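Local coordinates for uncharacterized protein SAV2460 (Streptomyces avermitilis, PDB 2QNG) that is of unknown function but belongs to the TerD family and binds calcium ions, at residues G45-D50 against R123-T128; G117-Q122 against S157-V162; D50-A55 against W96-T101; F58-A63 against R110-V115. All coordinates share one frame; numbering follows the deposited sequence.

Contact 1: residues G45-D50 against R123-T128; sequences GDPATD and RDAHRT. With CA (calcium ion), chain C.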
loop_
_atom_site.group_PDB
_atom_site.type_symbol
_atom_site.label_atom_id
_atom_site.label_comp_id
_atom_site.label_asym_id
_atom_site.label_seq_id
_atom_site.Cartn_x
_atom_site.Cartn_y
_atom_site.Cartn_z
ATOM N N GLY A 45 12.717 -18.748 15.144
ATOM C CA GLY A 45 11.878 -19.895 15.459
ATOM C C GLY A 45 10.383 -19.635 15.475
ATOM O O GLY A 45 9.595 -20.589 15.501
ATOM N N ASP A 46 9.983 -18.357 15.476
ATOM C CA ASP A 46 8.576 -17.981 15.303
ATOM C C ASP A 46 8.294 -17.826 13.816
ATOM O O ASP A 46 9.221 -17.632 13.027
ATOM C CB ASP A 46 8.248 -16.657 15.987
ATOM C CG ASP A 46 8.130 -16.775 17.479
ATOM O OD1 ASP A 46 8.421 -17.857 18.038
ATOM O OD2 ASP A 46 7.759 -15.753 18.091
ATOM N N PRO A 47 7.012 -17.912 13.423
ATOM C CA PRO A 47 6.667 -17.698 12.023
ATOM C C PRO A 47 7.127 -16.315 11.572
ATOM O O PRO A 47 7.036 -15.349 12.331
ATOM C CB PRO A 47 5.134 -17.786 12.026
ATOM C CG PRO A 47 4.803 -18.577 13.225
ATOM C CD PRO A 47 5.828 -18.247 14.240
ATOM N N ALA A 48 7.622 -16.233 10.350
ATOM C CA ALA A 48 8.155 -14.971 9.828
ATOM C C ALA A 48 7.073 -13.911 9.726
ATOM O O ALA A 48 5.920 -14.222 9.393
ATOM C CB ALA A 48 8.743 -15.191 8.472
ATOM N N THR A 49 7.455 -12.655 9.951
ATOM C CA THR A 49 6.558 -11.531 9.748
ATOM C C THR A 49 6.782 -11.025 8.317
ATOM O O THR A 49 7.922 -10.638 7.968
ATOM C CB THR A 49 6.871 -10.388 10.714
ATOM O OG1 THR A 49 6.685 -10.829 12.058
ATOM C CG2 THR A 49 5.977 -9.211 10.458
ATOM N N ASP A 50 5.721 -10.997 7.499
ATOM C CA ASP A 50 5.843 -10.617 6.092
ATOM C C ASP A 50 4.737 -9.618 5.798
ATOM O O ASP A 50 3.563 -9.972 5.829
ATOM C CB ASP A 50 5.679 -11.885 5.232
ATOM C CG ASP A 50 5.826 -11.616 3.737
ATOM O OD1 ASP A 50 6.156 -10.454 3.343
ATOM O OD2 ASP A 50 5.595 -12.573 2.956
ATOM N N ARG A 123 -0.937 -16.659 6.497
ATOM C CA ARG A 123 -0.925 -18.113 6.301
ATOM C C ARG A 123 -0.243 -18.861 7.455
ATOM O O ARG A 123 -0.737 -19.910 7.890
ATOM C CB ARG A 123 -0.265 -18.450 4.958
ATOM C CG ARG A 123 -0.286 -19.912 4.532
ATOM C CD ARG A 123 0.862 -20.200 3.545
ATOM N NE ARG A 123 2.157 -19.854 4.136
ATOM C CZ ARG A 123 3.247 -19.488 3.463
ATOM N NH1 ARG A 123 3.242 -19.417 2.131
ATOM N NH2 ARG A 123 4.356 -19.193 4.132
ATOM N N ASP A 124 0.877 -18.334 7.946
ATOM C CA ASP A 124 1.658 -19.001 9.006
ATOM C C ASP A 124 1.180 -18.746 10.451
ATOM O O ASP A 124 1.492 -19.518 11.366
ATOM C CB ASP A 124 3.132 -18.595 8.917
ATOM C CG ASP A 124 3.817 -19.047 7.627
ATOM O OD1 ASP A 124 3.366 -20.008 6.959
ATOM O OD2 ASP A 124 4.856 -18.429 7.302
ATOM N N ALA A 125 0.418 -17.674 10.659
ATOM C CA ALA A 125 -0.012 -17.269 12.003
ATOM C C ALA A 125 -0.908 -16.066 11.849
ATOM O O ALA A 125 -0.641 -15.198 11.035
ATOM C CB ALA A 125 1.188 -16.877 12.862
ATOM N N HIS A 126 -1.965 -16.001 12.642
ATOM C CA HIS A 126 -2.759 -14.806 12.760
ATOM C C HIS A 126 -1.859 -13.720 13.361
ATOM O O HIS A 126 -1.264 -13.912 14.429
ATOM C CB HIS A 126 -3.947 -15.124 13.660
ATOM C CG HIS A 126 -4.755 -13.924 14.062
ATOM N ND1 HIS A 126 -5.538 -13.199 13.183
ATOM C CD2 HIS A 126 -4.926 -13.350 15.277
ATOM C CE1 HIS A 126 -6.139 -12.217 13.840
ATOM N NE2 HIS A 126 -5.798 -12.303 15.115
ATOM N N ARG A 127 -1.763 -12.585 12.675
ATOM C CA ARG A 127 -0.868 -11.515 13.111
ATOM C C ARG A 127 -1.483 -10.205 12.737
ATOM O O ARG A 127 -1.846 -9.996 11.574
ATOM C CB ARG A 127 0.516 -11.662 12.461
ATOM C CG ARG A 127 1.563 -10.717 13.040
ATOM C CD ARG A 127 2.916 -10.826 12.343
ATOM N NE ARG A 127 3.479 -12.165 12.434
ATOM C CZ ARG A 127 4.184 -12.614 13.466
ATOM N NH1 ARG A 127 4.425 -11.832 14.516
ATOM N NH2 ARG A 127 4.636 -13.865 13.456
ATOM N N THR A 128 -1.625 -9.326 13.723
ATOM C CA THR A 128 -2.119 -7.974 13.473
ATOM C C THR A 128 -0.984 -6.969 13.631
ATOM O O THR A 128 0.141 -7.347 13.992
ATOM C CB THR A 128 -3.259 -7.610 14.433
ATOM O OG1 THR A 128 -2.734 -7.469 15.762
ATOM C CG2 THR A 128 -4.354 -8.695 14.422
HETATM CA CA CA C . 6.647 -8.811 1.793
HETATM O O HOH W 1 3.663 -14.652 10.809
HETATM O O HOH W 2 7.556 -18.543 8.734
HETATM O O HOH W 3 4.824 -15.231 7.048
HETATM O O HOH W 4 7.187 -9.992 -0.150
#

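Contact 2: residues G117-Q122 against S157-V162; sequences GVVIQQ and STAATV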
loop_
_atom_site.group_PDB
_atom_site.type_symbol
_atom_site.label_atom_id
_atom_site.label_comp_id
_atom_site.label_asym_id
_atom_site.label_seq_id
_atom_site.Cartn_x
_atom_site.Cartn_y
_atom_site.Cartn_z
ATOM N N GLY A 117 -2.017 0.184 0.036
ATOM C CA GLY A 117 -2.243 -0.508 1.305
ATOM C C GLY A 117 -1.102 -1.410 1.667
ATOM O O GLY A 117 -0.171 -1.618 0.871
ATOM N N VAL A 118 -1.197 -1.953 2.886
ATOM C CA VAL A 118 -0.194 -2.844 3.417
ATOM C C VAL A 118 -0.949 -4.012 4.031
ATOM O O VAL A 118 -1.840 -3.802 4.868
ATOM C CB VAL A 118 0.679 -2.150 4.487
ATOM C CG1 VAL A 118 1.671 -3.120 5.126
ATOM C CG2 VAL A 118 1.408 -0.942 3.885
ATOM N N VAL A 119 -0.600 -5.232 3.607
ATOM C CA VAL A 119 -1.169 -6.432 4.208
ATOM C C VAL A 119 -0.127 -7.166 5.023
ATOM O O VAL A 119 1.052 -7.171 4.651
ATOM C CB VAL A 119 -1.744 -7.387 3.133
ATOM C CG1 VAL A 119 -2.811 -6.695 2.334
ATOM C CG2 VAL A 119 -0.651 -7.931 2.186
ATOM N N ILE A 120 -0.569 -7.818 6.095
ATOM C CA ILE A 120 0.278 -8.722 6.829
ATOM C C ILE A 120 -0.108 -10.119 6.388
ATOM O O ILE A 120 -1.285 -10.495 6.445
ATOM C CB ILE A 120 0.051 -8.609 8.330
ATOM C CG1 ILE A 120 0.283 -7.175 8.818
ATOM C CG2 ILE A 120 0.949 -9.627 9.076
ATOM C CD1 ILE A 120 -0.271 -6.917 10.190
ATOM N N GLN A 121 0.864 -10.889 5.906
ATOM C CA GLN A 121 0.563 -12.275 5.521
ATOM C C GLN A 121 0.101 -13.063 6.746
ATOM O O GLN A 121 0.660 -12.916 7.835
ATOM C CB GLN A 121 1.788 -12.954 4.911
ATOM C CG GLN A 121 2.120 -12.406 3.512
ATOM C CD GLN A 121 1.102 -12.825 2.444
ATOM O OE1 GLN A 121 0.410 -13.839 2.590
ATOM N NE2 GLN A 121 0.987 -12.031 1.395
ATOM N N GLN A 122 -0.918 -13.914 6.543
ATOM C CA GLN A 122 -1.606 -14.614 7.642
ATOM C C GLN A 122 -1.448 -16.123 7.598
ATOM O O GLN A 122 -1.816 -16.799 8.551
ATOM C CB GLN A 122 -3.118 -14.299 7.609
ATOM C CG GLN A 122 -3.471 -12.827 7.787
ATOM C CD GLN A 122 -3.000 -12.297 9.113
ATOM O OE1 GLN A 122 -3.325 -12.853 10.166
ATOM N NE2 GLN A 122 -2.252 -11.195 9.077
ATOM N N SER A 157 -5.617 -4.699 13.344
ATOM C CA SER A 157 -5.931 -5.067 11.974
ATOM C C SER A 157 -4.884 -5.980 11.341
ATOM O O SER A 157 -3.715 -5.939 11.741
ATOM C CB SER A 157 -6.024 -3.782 11.140
ATOM O OG SER A 157 -7.129 -2.978 11.593
ATOM N N THR A 158 -5.305 -6.737 10.324
ATOM C CA THR A 158 -4.410 -7.605 9.556
ATOM C C THR A 158 -3.968 -6.959 8.236
ATOM O O THR A 158 -3.104 -7.484 7.551
ATOM C CB THR A 158 -5.082 -8.953 9.287
ATOM O OG1 THR A 158 -6.364 -8.709 8.710
ATOM C CG2 THR A 158 -5.242 -9.729 10.611
ATOM N N ALA A 159 -4.575 -5.831 7.885
ATOM C CA ALA A 159 -4.245 -5.089 6.666
ATOM C C ALA A 159 -4.746 -3.667 6.855
ATOM O O ALA A 159 -5.605 -3.410 7.718
ATOM C CB ALA A 159 -4.885 -5.718 5.431
ATOM N N ALA A 160 -4.221 -2.731 6.069
ATOM C CA ALA A 160 -4.720 -1.356 6.144
ATOM C C ALA A 160 -4.535 -0.665 4.812
ATOM O O ALA A 160 -3.500 -0.858 4.156
ATOM C CB ALA A 160 -3.954 -0.569 7.239
ATOM N N THR A 161 -5.511 0.131 4.393
ATOM C CA THR A 161 -5.188 1.089 3.334
ATOM C C THR A 161 -4.472 2.269 4.005
ATOM O O THR A 161 -4.775 2.622 5.165
ATOM C CB THR A 161 -6.438 1.571 2.588
ATOM O OG1 THR A 161 -7.366 2.145 3.517
ATOM C CG2 THR A 161 -7.126 0.414 1.840
ATOM N N VAL A 162 -3.508 2.842 3.286
ATOM C CA VAL A 162 -2.625 3.827 3.886
ATOM C C VAL A 162 -2.594 5.122 3.115
ATOM O O VAL A 162 -1.804 6.008 3.402
ATOM C CB VAL A 162 -1.192 3.264 4.125
ATOM C CG1 VAL A 162 -1.230 2.033 5.063
ATOM C CG2 VAL A 162 -0.423 2.930 2.811
#

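Contact 3: residues D50-A55 against W96-T101; sequences DLDIVA and WDEVMT. With CA (calcium ion), chain C; CA (calcium ion), chain B.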
loop_
_atom_site.group_PDB
_atom_site.type_symbol
_atom_site.label_atom_id
_atom_site.label_comp_id
_atom_site.label_asym_id
_atom_site.label_seq_id
_atom_site.Cartn_x
_atom_site.Cartn_y
_atom_site.Cartn_z
ATOM N N ASP A 50 5.721 -10.997 7.499
ATOM C CA ASP A 50 5.843 -10.617 6.092
ATOM C C ASP A 50 4.737 -9.618 5.798
ATOM O O ASP A 50 3.563 -9.972 5.829
ATOM C CB ASP A 50 5.679 -11.885 5.232
ATOM C CG ASP A 50 5.826 -11.616 3.737
ATOM O OD1 ASP A 50 6.156 -10.454 3.343
ATOM O OD2 ASP A 50 5.595 -12.573 2.956
ATOM N N LEU A 51 5.122 -8.369 5.570
ATOM C CA LEU A 51 4.214 -7.332 5.118
ATOM C C LEU A 51 4.388 -7.174 3.621
ATOM O O LEU A 51 5.523 -7.287 3.124
ATOM C CB LEU A 51 4.493 -5.981 5.821
ATOM C CG LEU A 51 3.939 -5.811 7.257
ATOM C CD1 LEU A 51 4.356 -6.922 8.246
ATOM C CD2 LEU A 51 4.311 -4.438 7.802
ATOM N N ASP A 52 3.285 -6.912 2.917
ATOM C CA ASP A 52 3.358 -6.646 1.486
ATOM C C ASP A 52 2.658 -5.341 1.171
ATOM O O ASP A 52 1.551 -5.093 1.651
ATOM C CB ASP A 52 2.650 -7.742 0.688
ATOM C CG ASP A 52 3.409 -9.065 0.684
ATOM O OD1 ASP A 52 4.622 -9.103 0.893
ATOM O OD2 ASP A 52 2.780 -10.102 0.417
ATOM N N ILE A 53 3.285 -4.522 0.316
ATOM C CA ILE A 53 2.629 -3.326 -0.217
ATOM C C ILE A 53 1.771 -3.758 -1.412
ATOM O O ILE A 53 2.199 -4.575 -2.246
ATOM C CB ILE A 53 3.659 -2.288 -0.680
ATOM C CG1 ILE A 53 4.575 -1.886 0.478
ATOM C CG2 ILE A 53 2.939 -1.081 -1.249
ATOM C CD1 ILE A 53 5.722 -0.970 0.052
ATOM N N VAL A 54 0.565 -3.196 -1.466
ATOM C CA VAL A 54 -0.310 -3.456 -2.610
ATOM C C VAL A 54 -0.949 -2.151 -3.053
ATOM O O VAL A 54 -1.260 -1.274 -2.241
ATOM C CB VAL A 54 -1.377 -4.564 -2.320
ATOM C CG1 VAL A 54 -2.173 -4.205 -1.125
ATOM C CG2 VAL A 54 -2.293 -4.780 -3.529
ATOM N N ALA A 55 -1.077 -2.011 -4.376
ATOM C CA ALA A 55 -1.769 -0.851 -4.941
ATOM C C ALA A 55 -2.898 -1.323 -5.837
ATOM O O ALA A 55 -2.777 -2.362 -6.490
ATOM C CB ALA A 55 -0.808 0.026 -5.718
ATOM N N TRP A 96 14.451 0.610 4.832
ATOM C CA TRP A 96 13.163 0.264 4.222
ATOM C C TRP A 96 13.205 -1.144 3.639
ATOM O O TRP A 96 14.120 -1.482 2.895
ATOM C CB TRP A 96 12.802 1.321 3.176
ATOM C CG TRP A 96 12.655 2.668 3.826
ATOM C CD1 TRP A 96 13.541 3.707 3.769
ATOM C CD2 TRP A 96 11.621 3.073 4.743
ATOM N NE1 TRP A 96 13.094 4.737 4.553
ATOM C CE2 TRP A 96 11.932 4.377 5.180
ATOM C CE3 TRP A 96 10.461 2.468 5.217
ATOM C CZ2 TRP A 96 11.101 5.091 6.063
ATOM C CZ3 TRP A 96 9.647 3.161 6.108
ATOM C CH2 TRP A 96 9.976 4.458 6.520
ATOM N N ASP A 97 12.237 -1.976 4.025
ATOM C CA ASP A 97 12.218 -3.373 3.593
ATOM C C ASP A 97 11.470 -3.591 2.287
ATOM O O ASP A 97 11.823 -4.485 1.515
ATOM C CB ASP A 97 11.593 -4.260 4.676
ATOM C CG ASP A 97 12.387 -4.234 5.956
ATOM O OD1 ASP A 97 13.557 -4.699 5.962
ATOM O OD2 ASP A 97 11.864 -3.765 6.975
ATOM N N GLU A 98 10.455 -2.773 2.025
ATOM C CA GLU A 98 9.679 -2.939 0.803
ATOM C C GLU A 98 9.275 -1.555 0.325
ATOM O O GLU A 98 8.872 -0.705 1.118
ATOM C CB GLU A 98 8.485 -3.856 1.099
ATOM C CG GLU A 98 7.640 -4.281 -0.099
ATOM C CD GLU A 98 6.902 -5.608 0.140
ATOM O OE1 GLU A 98 7.460 -6.546 0.766
ATOM O OE2 GLU A 98 5.760 -5.729 -0.335
ATOM N N VAL A 99 9.446 -1.320 -0.976
ATOM C CA VAL A 99 9.276 0.003 -1.558
ATOM C C VAL A 99 8.513 -0.151 -2.857
ATOM O O VAL A 99 8.831 -1.028 -3.653
ATOM C CB VAL A 99 10.644 0.689 -1.837
ATOM C CG1 VAL A 99 10.439 2.090 -2.394
ATOM C CG2 VAL A 99 11.523 0.725 -0.564
HETATM N N MSE A 100 7.513 0.709 -3.048
HETATM C CA MSE A 100 6.763 0.737 -4.312
HETATM C C MSE A 100 6.737 2.135 -4.881
HETATM O O MSE A 100 6.651 3.109 -4.150
HETATM C CB MSE A 100 5.332 0.251 -4.108
HETATM C CG MSE A 100 4.486 0.312 -5.373
HETATM SE SE MSE A 100 2.666 -0.346 -5.094
HETATM C CE MSE A 100 3.006 -2.282 -4.867
ATOM N N THR A 101 6.833 2.209 -6.202
ATOM C CA THR A 101 6.774 3.476 -6.920
ATOM C C THR A 101 5.484 3.568 -7.739
ATOM O O THR A 101 5.099 2.597 -8.399
ATOM C CB THR A 101 7.970 3.567 -7.856
ATOM O OG1 THR A 101 9.172 3.523 -7.070
ATOM C CG2 THR A 101 7.975 4.870 -8.665
HETATM CA CA CA C . 6.647 -8.811 1.793
HETATM CA CA CA B . 13.638 -4.443 8.497
HETATM O O HOH W 5 3.614 -6.881 -2.487
HETATM O O HOH W 6 13.759 -2.132 8.910
HETATM O O HOH W 7 14.645 -4.586 10.657
HETATM O O HOH W 4 7.187 -9.992 -0.150
#

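Contact 4: residues F58-A63 against R110-V115; sequences FLAGDA and RYARVV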
loop_
_atom_site.group_PDB
_atom_site.type_symbol
_atom_site.label_atom_id
_atom_site.label_comp_id
_atom_site.label_asym_id
_atom_site.label_seq_id
_atom_site.Cartn_x
_atom_site.Cartn_y
_atom_site.Cartn_z
ATOM N N PHE A 58 -8.403 2.354 -10.080
ATOM C CA PHE A 58 -9.858 2.368 -10.301
ATOM C C PHE A 58 -10.234 3.276 -11.456
ATOM O O PHE A 58 -9.620 4.317 -11.677
ATOM C CB PHE A 58 -10.607 2.773 -9.027
ATOM C CG PHE A 58 -10.291 1.889 -7.866
ATOM C CD1 PHE A 58 -11.099 0.789 -7.572
ATOM C CD2 PHE A 58 -9.147 2.122 -7.108
ATOM C CE1 PHE A 58 -10.752 -0.069 -6.543
ATOM C CE2 PHE A 58 -8.806 1.277 -6.060
ATOM C CZ PHE A 58 -9.604 0.174 -5.776
ATOM N N LEU A 59 -11.270 2.869 -12.175
ATOM C CA LEU A 59 -11.663 3.554 -13.391
ATOM C C LEU A 59 -12.507 4.765 -13.064
ATOM O O LEU A 59 -13.262 4.769 -12.076
ATOM C CB LEU A 59 -12.487 2.609 -14.273
ATOM C CG LEU A 59 -11.799 1.336 -14.781
ATOM C CD1 LEU A 59 -12.771 0.435 -15.518
ATOM C CD2 LEU A 59 -10.590 1.687 -15.653
ATOM N N ALA A 60 -12.430 5.789 -13.914
ATOM C CA ALA A 60 -13.258 6.985 -13.755
ATOM C C ALA A 60 -14.754 6.688 -13.546
ATOM O O ALA A 60 -15.412 7.350 -12.746
ATOM C CB ALA A 60 -13.057 7.921 -14.937
ATOM N N GLY A 61 -15.278 5.673 -14.228
ATOM C CA GLY A 61 -16.711 5.355 -14.147
ATOM C C GLY A 61 -17.137 4.458 -12.994
ATOM O O GLY A 61 -18.266 3.950 -12.983
ATOM N N ASP A 62 -16.249 4.287 -12.013
ATOM C CA ASP A 62 -16.424 3.333 -10.905
ATOM C C ASP A 62 -15.243 3.473 -9.942
ATOM O O ASP A 62 -14.554 2.497 -9.649
ATOM C CB ASP A 62 -16.521 1.876 -11.408
ATOM C CG ASP A 62 -16.909 0.886 -10.296
ATOM O OD1 ASP A 62 -17.709 1.259 -9.409
ATOM O OD2 ASP A 62 -16.406 -0.266 -10.295
ATOM N N ALA A 63 -15.047 4.679 -9.413
ATOM C CA ALA A 63 -13.832 4.996 -8.642
ATOM C C ALA A 63 -13.712 4.304 -7.289
ATOM O O ALA A 63 -12.616 4.229 -6.745
ATOM C CB ALA A 63 -13.677 6.516 -8.480
ATOM N N ARG A 110 -8.192 7.220 -18.074
ATOM C CA ARG A 110 -9.241 6.277 -17.673
ATOM C C ARG A 110 -9.192 5.937 -16.178
ATOM O O ARG A 110 -10.189 5.523 -15.595
ATOM C CB ARG A 110 -9.157 4.991 -18.507
ATOM C CG ARG A 110 -8.001 4.053 -18.150
ATOM C CD ARG A 110 -8.059 2.740 -18.935
ATOM N NE ARG A 110 -7.424 2.865 -20.246
ATOM C CZ ARG A 110 -6.315 2.230 -20.619
ATOM N NH1 ARG A 110 -5.700 1.397 -19.791
ATOM N NH2 ARG A 110 -5.830 2.416 -21.838
ATOM N N TYR A 111 -8.005 6.075 -15.575
ATOM C CA TYR A 111 -7.824 5.803 -14.142
ATOM C C TYR A 111 -7.975 7.082 -13.361
ATOM O O TYR A 111 -7.254 8.046 -13.614
ATOM C CB TYR A 111 -6.451 5.172 -13.865
ATOM C CG TYR A 111 -6.256 3.909 -14.656
ATOM C CD1 TYR A 111 -7.006 2.766 -14.364
ATOM C CD2 TYR A 111 -5.360 3.865 -15.725
ATOM C CE1 TYR A 111 -6.858 1.600 -15.105
ATOM C CE2 TYR A 111 -5.191 2.701 -16.473
ATOM C CZ TYR A 111 -5.953 1.572 -16.162
ATOM O OH TYR A 111 -5.805 0.424 -16.913
ATOM N N ALA A 112 -8.897 7.098 -12.410
ATOM C CA ALA A 112 -9.184 8.300 -11.667
ATOM C C ALA A 112 -8.812 8.223 -10.205
ATOM O O ALA A 112 -8.804 9.244 -9.513
ATOM C CB ALA A 112 -10.666 8.645 -11.796
ATOM N N ARG A 113 -8.487 7.017 -9.733
ATOM C CA ARG A 113 -8.205 6.838 -8.320
ATOM C C ARG A 113 -7.259 5.675 -8.128
ATOM O O ARG A 113 -7.316 4.691 -8.856
ATOM C CB ARG A 113 -9.516 6.602 -7.564
ATOM C CG ARG A 113 -9.385 6.365 -6.063
ATOM C CD ARG A 113 -10.772 6.509 -5.366
ATOM N NE ARG A 113 -10.717 6.194 -3.938
ATOM C CZ ARG A 113 -11.041 5.011 -3.419
ATOM N NH1 ARG A 113 -11.457 4.023 -4.202
ATOM N NH2 ARG A 113 -10.969 4.835 -2.103
ATOM N N VAL A 114 -6.349 5.846 -7.170
ATOM C CA VAL A 114 -5.401 4.795 -6.790
ATOM C C VAL A 114 -5.426 4.697 -5.276
ATOM O O VAL A 114 -5.365 5.722 -4.585
ATOM C CB VAL A 114 -3.959 5.145 -7.250
ATOM C CG1 VAL A 114 -2.953 4.048 -6.803
ATOM C CG2 VAL A 114 -3.925 5.290 -8.748
ATOM N N VAL A 115 -5.501 3.464 -4.769
ATOM C CA VAL A 115 -5.441 3.214 -3.338
ATOM C C VAL A 115 -4.206 2.378 -3.054
ATOM O O VAL A 115 -3.912 1.436 -3.780
ATOM C CB VAL A 115 -6.713 2.477 -2.821
ATOM C CG1 VAL A 115 -6.619 2.234 -1.311
ATOM C CG2 VAL A 115 -7.948 3.346 -3.114
#

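Contact 1: residues G45-D50 against R123-T128
The carbonyl oxygen of Ala48 is gripped by two waters that lead to different side chains of 123-128. Water 1 donates to Ala48 O over 2.7 Å and accepts from Arg127 NH2, while water 3 donates both to Ala48 O and to Asp124 OD2. A further water accepts the N-H of Ala48 at 2.8 Å and donates to the same Asp124 OD2, so the polar joining here runs through solvent. Arg123, in the same segment, holds the carboxylate in a side-on salt bridge: its NE lies 3.1 Å from Asp124 OD1, 48° out of the carboxylate plane, and its NH2 reaches OD1 from the same face. The apolar part is small, with Pro47 CB 3.8 Å from Asp124 CB and Pro47 CG resting on Ala125 CB. Arg127 is bent at chi3 (-60°) and crosses Thr49 at about a right angle, which puts Thr49 OG1 3.3 Å above the centre of the guanidinium plane. That hydroxyl makes no bond to Arg127; it bonds to Ser42, and Arg127 NH1 to the carbonyl of Gly131. At the end of 45-50, Asp50 OD1 binds a calcium ion at 2.3 Å. Both segments lie in surface loops that cross from one sheet to the other: the loop holding 45-50 joins strand 33-40 to strand 51-59, and the loop holding 123-128 joins strand 111-120 to strand 135-141.

Contact 2: residues G117-Q122 against S157-V162
Ile120 and Thr158 close one end of an antiparallel pairing between two strands of a five-stranded sheet, strands 111-120 and 159-167, whose short segments run at 168° to each other. Followed outward, Ile120 stays beside the Thr158 carbonyl: CB lies 3.4 Å from Thr158 O, CG1 is 3.6 Å from the same atom, and CD1 at the tip comes to 3.9 Å from Ser157 O. CG1 sits beside the backbone N (chi1 -57°), and that N donates to Thr158 O, so chain and side chain converge on one oxygen. Val118 and Ala160 form a hydrogen-bonded pair, with Val118 N 2.8 Å from Ala160 O and a return bond from Ala160 N to Val118 O. The non-hydrogen-bonded pairs beside it, Gly117 with Thr161 and Val119 with Ala159, bring their CA atoms closer together. Val119 CG1 meets Ala159 CB on the face covered by Phe189 of helix 186-192; on the other face Val118 CG2 packs against Val162 CG1. Thr158 and Ala159 both face Tyr182 of strand 173-182, a classic beta bulge. Beyond the strand, Gln122 bends at chi2 (-61°) and lays its amide across Thr158, whose OG1 bonds to Ser184 O. Gln122 NE2, which also bonds to Arg127 O, stands 3.6 Å from Thr158 CB and donates to Ile120 O over 2.9 Å from above the carbonyl plane.

Contact 3: residues D50-A55 against W96-T101
A calcium ion that Asp50 also ligates joins Leu51 to Glu98 across the contact: Leu51 O lies 2.3 Å from the metal, and Glu98 OE1, in one of that residue's two modelled conformers, lies 2.6 Å from it. Asp52 OD1 is a further ligand at 2.2 Å, with water 4 and Ser88 O completing the site, while Asp52 OD2 bonds to Gln121. At Ile53 the backbone N donates over 2.8 Å to Glu98 OE2 of the same conformer, meeting it 43° above the carboxylate plane. That carboxylate thus serves the metal with one oxygen and the strand with the other, and its extended chain spans the gap between the sheets. The segments of strands 51-55 and 98-101 run at 7° to each other with axes 7.4 Å apart; they belong to different sheets of a beta sandwich, and no backbone-to-backbone bond joins them. The Ile53 and Glu98 side chains slide past each other in opposite directions, and Ile53 CD1 ends 3.3 Å from the backbone Glu98 O. Ile53 CG2 packs on CE of Met100, a selenomethionine modelled in two conformers. Ala55 CB then meets Met100 SE at 3.5 Å. Just before Glu98, Asp97 binds the second calcium ion through both carboxylate oxygens, with Trp39, Gly91 and Gly93 as its other protein ligands.

Contact 4: residues F58-A63 against R110-V115
Phe58 and Arg113 form a hydrogen-bonded antiparallel pair where strand 51-59 ends and strand 111-120 begins. Among the backbone bonds, Phe58 N donates to Arg113 O over 2.9 Å, but Phe58 O receives Ala112 N at 3.0 Å, so that Ala112 and Arg113 both face Phe58: a classic beta bulge that shifts the register by one. Past it, Ala60 N donates to Arg110 O over 2.8 Å, and the chain turns away, Asp62 N bonding back to Leu59 O. Ala60 and Arg110 are each modelled in two conformers, and their contacts hold for one of them.

The side-chain bond is made by Arg113. Its chain is extended from CG to NE, with CG anti to the backbone N (chi1 179°), and this brings NH1 to Ala63 O at the end of 58-63, 2.8 Å away at an N-H...O angle of 149°. The same NH1 stands over one face of the Phe58 ring, offset toward the rim; the cation-pi contact is long, with Arg113 CZ 5.3 Å from the ring centroid, and at most weakly attractive.

The apolar contacts are few. Phe58 CE2 meets Val115 CG2 at 3.7 Å, and the same methyl lies over a face of the Arg113 guanidinium. Leu59 CD2 touches Tyr111 CE1 at 3.8 Å, Arg110 CG covers a face of that tyrosine ring, and Ala60 CB packs on Ala112 CB.

Since Arg113 NE is salt-bridged to Glu164 and its NH1 also bonds to Gly194 O, the buried guanidinium is fixed by directed polar bonds, and the Phe58 ring probably adds more as an apolar cover than as a partner for the charge.

Contacts 2 and 3 are buried near the centre of the chain, contact 4 is partly buried and contact 1 lies at the surface. Strand 111-120 serves contacts 2 and 4, strand 51-59 serves contacts 3 and 4, and the two strands are neighbours in one sheet. Contacts 2 and 4 therefore pair strands by backbone bonds within that sheet, contact 4 with a bulge in its pairing, contact 2 with its bulge toward strand 173-182, whereas contact 3 bridges to the other sheet through side chains and metal. Contact 1 shares Asp50 and a calcium ion with contact 3 but relies on waters. Contacts 1 and 4 lie on opposite sides of the chain's centre, their nearest atoms about 17 Å apart.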